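Local coordinates for protein glycinin A3B4 subunit (PDB 2D5F) that probably serves as a seed storage protein of soybean, an 11S globulin subunit built from two cupin domains that assembles into hexamers, at residues H58-S63 / Y164-P169. Numbering follows the deposited sequence.
Sequences HLPSYS and YLAGNP. With CO3 (carbonate ion), chain E.
His58 and Tyr164 meet tip to tip through a hydrogen bond from His58 NE2 to Tyr164 OH, 2.9 Å long and nearly straight at 165°. The hydroxyl oxygen lies in the imidazole plane, and the two rings touch rim to rim without stacking. Tyr164 OH is also hydrogen-bonded to Glu172 OE1, a carboxylate that probably takes the hydroxyl proton and leaves NE2 as the donor to the tyrosine. At the other nitrogen, His58 ND1 donates to O1 of the carbonate ion over 2.7 Å. Both ring nitrogens thus appear to donate, which would suit a protonated imidazole beside the anion, and the pair of bonds fixes the rotation of the ring. An alanine in place of His58 would probably leave the carbonate without one of its donors and the Tyr164 hydroxyl without its N-H partner.

Along the backbone, Ser61 and Tyr164 form an antiparallel non-hydrogen-bonded pair with their CA atoms 4.2 Å apart, and Leu165 N donates to Pro60 O over 3.0 Å. With CG anti to its carbonyl carbon (chi1 -85°), Tyr164 sends its ring past Ser61 to His58; Ser61 CB makes a CH-pi contact over one face, 3.9 Å from the ring centroid. Leu59 O comes to the ring edge, 3.5 Å from Tyr164 CE2.

Apolar contacts continue into the loop. Leu59 CD1 sits 3.6 Å from Gly167 CA, leaving no room for a side chain there. Pro60 packs on Leu165 and Ala166, while Leu165 CG approaches the edge of the Tyr62 ring, 4.2 Å from Tyr62 CE1. Tyr62 also stacks on Trp384 of a second subunit, and the Tyr62 hydroxyl is hydrogen-bonded to the backbone O of Asn427 of that subunit.

The arrangement is a short antiparallel strand pairing in a cupin beta-barrel, with His58 reaching a carbonate site completed by Arg50, Tyr131 and Thr133.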
ATOM      1  N   HIS B  58      15.670 -23.248 -25.863  1.00 28.52           N
ATOM      2  CA  HIS B  58      15.023 -22.064 -26.402  1.00 25.41           C
ATOM      3  C   HIS B  58      15.956 -20.898 -26.087  1.00 20.45           C
ATOM      4  O   HIS B  58      16.128 -20.532 -24.927  1.00 19.85           O
ATOM      5  CB  HIS B  58      13.660 -21.865 -25.734  1.00 27.70           C
ATOM      6  CG  HIS B  58      12.858 -20.744 -26.314  1.00 25.01           C
ATOM      7  ND1 HIS B  58      11.659 -20.333 -25.774  1.00 23.75           N
ATOM      8  CD2 HIS B  58      13.072 -19.959 -27.397  1.00 25.54           C
ATOM      9  CE1 HIS B  58      11.170 -19.343 -26.500  1.00 31.26           C
ATOM     10  NE2 HIS B  58      12.008 -19.099 -27.492  1.00 27.02           N
ATOM     11  N   LEU B  59      16.560 -20.330 -27.124  1.00 20.22           N
ATOM     12  CA  LEU B  59      17.502 -19.226 -26.962  1.00 20.98           C
ATOM     13  C   LEU B  59      16.922 -18.039 -26.193  1.00 23.43           C
ATOM     14  O   LEU B  59      15.747 -17.693 -26.336  1.00 20.01           O
ATOM     15  CB  LEU B  59      18.017 -18.772 -28.329  1.00 23.37           C
ATOM     16  CG  LEU B  59      18.667 -19.886 -29.167  1.00 28.70           C
ATOM     17  CD1 LEU B  59      19.244 -19.298 -30.448  1.00 28.99           C
ATOM     18  CD2 LEU B  59      19.761 -20.573 -28.359  1.00 19.12           C
ATOM     19  N   PRO B  60      17.755 -17.392 -25.368  1.00 23.03           N
ATOM     20  CA  PRO B  60      17.327 -16.239 -24.561  1.00 21.21           C
ATOM     21  C   PRO B  60      16.620 -15.115 -25.311  1.00 21.46           C
ATOM     22  O   PRO B  60      17.076 -14.661 -26.364  1.00 19.43           O
ATOM     23  CB  PRO B  60      18.626 -15.780 -23.890  1.00 17.60           C
ATOM     24  CG  PRO B  60      19.691 -16.224 -24.853  1.00 32.20           C
ATOM     25  CD  PRO B  60      19.212 -17.596 -25.271  1.00 18.19           C
ATOM     26  N   SER B  61      15.493 -14.677 -24.755  1.00 22.35           N
ATOM     27  CA  SER B  61      14.707 -13.600 -25.343  1.00 23.55           C
ATOM     28  C   SER B  61      13.863 -12.913 -24.273  1.00 24.53           C
ATOM     29  O   SER B  61      13.748 -13.406 -23.151  1.00 21.87           O
ATOM     30  CB  SER B  61      13.778 -14.148 -26.419  1.00 19.49           C
ATOM     31  OG  SER B  61      12.728 -14.907 -25.842  1.00 20.52           O
ATOM     32  N   TYR B  62      13.290 -11.767 -24.629  1.00 19.78           N
ATOM     33  CA  TYR B  62      12.415 -11.024 -23.727  1.00 18.75           C
ATOM     34  C   TYR B  62      11.336 -10.301 -24.538  1.00 22.87           C
ATOM     35  O   TYR B  62      11.514 -10.036 -25.730  1.00 17.99           O
ATOM     36  CB  TYR B  62      13.205 -10.016 -22.885  1.00 16.01           C
ATOM     37  CG  TYR B  62      13.924  -8.947 -23.678  1.00 24.56           C
ATOM     38  CD1 TYR B  62      15.196  -9.176 -24.201  1.00 23.73           C
ATOM     39  CD2 TYR B  62      13.335  -7.699 -23.901  1.00 21.38           C
ATOM     40  CE1 TYR B  62      15.871  -8.184 -24.924  1.00 20.02           C
ATOM     41  CE2 TYR B  62      13.995  -6.706 -24.625  1.00 19.79           C
ATOM     42  CZ  TYR B  62      15.265  -6.957 -25.132  1.00 17.70           C
ATOM     43  OH  TYR B  62      15.924  -5.985 -25.849  1.00 15.87           O
ATOM     44  N   SER B  63      10.211 -10.016 -23.889  1.00 16.72           N
ATOM     45  CA  SER B  63       9.092  -9.320 -24.518  1.00 18.12           C
ATOM     46  C   SER B  63       8.613  -8.222 -23.563  1.00 18.96           C
ATOM     47  O   SER B  63       8.764  -8.340 -22.344  1.00 18.48           O
ATOM     48  CB  SER B  63       7.951 -10.295 -24.819  1.00 16.33           C
ATOM     49  OG  SER B  63       8.346 -11.252 -25.790  1.00 23.22           O
ATOM     50  N   TYR B 164      15.104 -11.279 -29.388  1.00 20.98           N
ATOM     51  CA  TYR B 164      16.070 -12.342 -29.133  1.00 22.30           C
ATOM     52  C   TYR B 164      17.454 -11.775 -28.880  1.00 20.11           C
ATOM     53  O   TYR B 164      17.900 -10.859 -29.574  1.00 24.85           O
ATOM     54  CB  TYR B 164      16.125 -13.346 -30.297  1.00 21.80           C
ATOM     55  CG  TYR B 164      15.067 -14.421 -30.208  1.00 23.44           C
ATOM     56  CD1 TYR B 164      13.857 -14.302 -30.895  1.00 18.89           C
ATOM     57  CD2 TYR B 164      15.247 -15.531 -29.378  1.00 18.78           C
ATOM     58  CE1 TYR B 164      12.849 -15.262 -30.752  1.00 21.86           C
ATOM     59  CE2 TYR B 164      14.253 -16.487 -29.226  1.00 16.20           C
ATOM     60  CZ  TYR B 164      13.057 -16.349 -29.911  1.00 17.22           C
ATOM     61  OH  TYR B 164      12.070 -17.288 -29.733  1.00 20.41           O
ATOM     62  N   LEU B 165      18.120 -12.308 -27.864  1.00 16.17           N
ATOM     63  CA  LEU B 165      19.465 -11.876 -27.524  1.00 20.96           C
ATOM     64  C   LEU B 165      20.490 -12.707 -28.295  1.00 20.31           C
ATOM     65  O   LEU B 165      21.661 -12.341 -28.381  1.00 24.96           O
ATOM     66  CB  LEU B 165      19.697 -12.029 -26.018  1.00 24.07           C
ATOM     67  CG  LEU B 165      19.037 -10.969 -25.133  1.00 23.37           C
ATOM     68  CD1 LEU B 165      18.935 -11.464 -23.712  1.00 20.49           C
ATOM     69  CD2 LEU B 165      19.846  -9.689 -25.206  1.00 16.75           C
ATOM     70  N   ALA B 166      20.044 -13.828 -28.852  1.00 24.46           N
ATOM     71  CA  ALA B 166      20.937 -14.708 -29.602  1.00 26.41           C
ATOM     72  C   ALA B 166      20.223 -15.437 -30.729  1.00 25.23           C
ATOM     73  O   ALA B 166      18.995 -15.483 -30.778  1.00 27.51           O
ATOM     74  CB  ALA B 166      21.579 -15.730 -28.662  1.00 24.50           C
ATOM     75  N   GLY B 167      21.015 -16.007 -31.630  1.00 25.96           N
ATOM     76  CA  GLY B 167      20.472 -16.752 -32.747  1.00 26.42           C
ATOM     77  C   GLY B 167      19.965 -15.912 -33.902  1.00 28.84           C
ATOM     78  O   GLY B 167      20.081 -14.686 -33.911  1.00 28.56           O
ATOM     79  N   ASN B 168      19.419 -16.601 -34.896  1.00 26.46           N
ATOM     80  CA  ASN B 168      18.843 -15.970 -36.071  1.00 29.27           C
ATOM     81  C   ASN B 168      17.442 -16.558 -36.171  1.00 32.08           C
ATOM     82  O   ASN B 168      17.211 -17.546 -36.874  1.00 27.53           O
ATOM     83  CB  ASN B 168      19.647 -16.314 -37.318  1.00 30.12           C
ATOM     84  CG  ASN B 168      18.980 -15.826 -38.575  1.00 39.17           C
ATOM     85  OD1 ASN B 168      18.473 -14.705 -38.621  1.00 34.78           O
ATOM     86  ND2 ASN B 168      18.975 -16.661 -39.610  1.00 48.18           N
ATOM     87  N   PRO B 169      16.482 -15.947 -35.461  1.00 30.82           N
ATOM     88  CA  PRO B 169      15.096 -16.414 -35.450  1.00 25.58           C
ATOM     89  C   PRO B 169      14.256 -16.051 -36.654  1.00 26.31           C
ATOM     90  O   PRO B 169      14.597 -15.161 -37.423  1.00 30.96           O
ATOM     91  CB  PRO B 169      14.544 -15.768 -34.188  1.00 34.09           C
ATOM     92  CG  PRO B 169      15.198 -14.400 -34.242  1.00 25.46           C
ATOM     93  CD  PRO B 169      16.645 -14.757 -34.599  1.00 23.07           C
TER
HETATM   94  C   CO3 E 502       9.373 -21.580 -23.559  1.00 28.82           C
HETATM   95  O1  CO3 E 502      10.597 -21.808 -23.818  1.00 27.71           O
HETATM   96  O2  CO3 E 502       8.909 -20.399 -23.725  1.00 45.26           O
HETATM   97  O3  CO3 E 502       8.621 -22.537 -23.133  1.00 50.58           O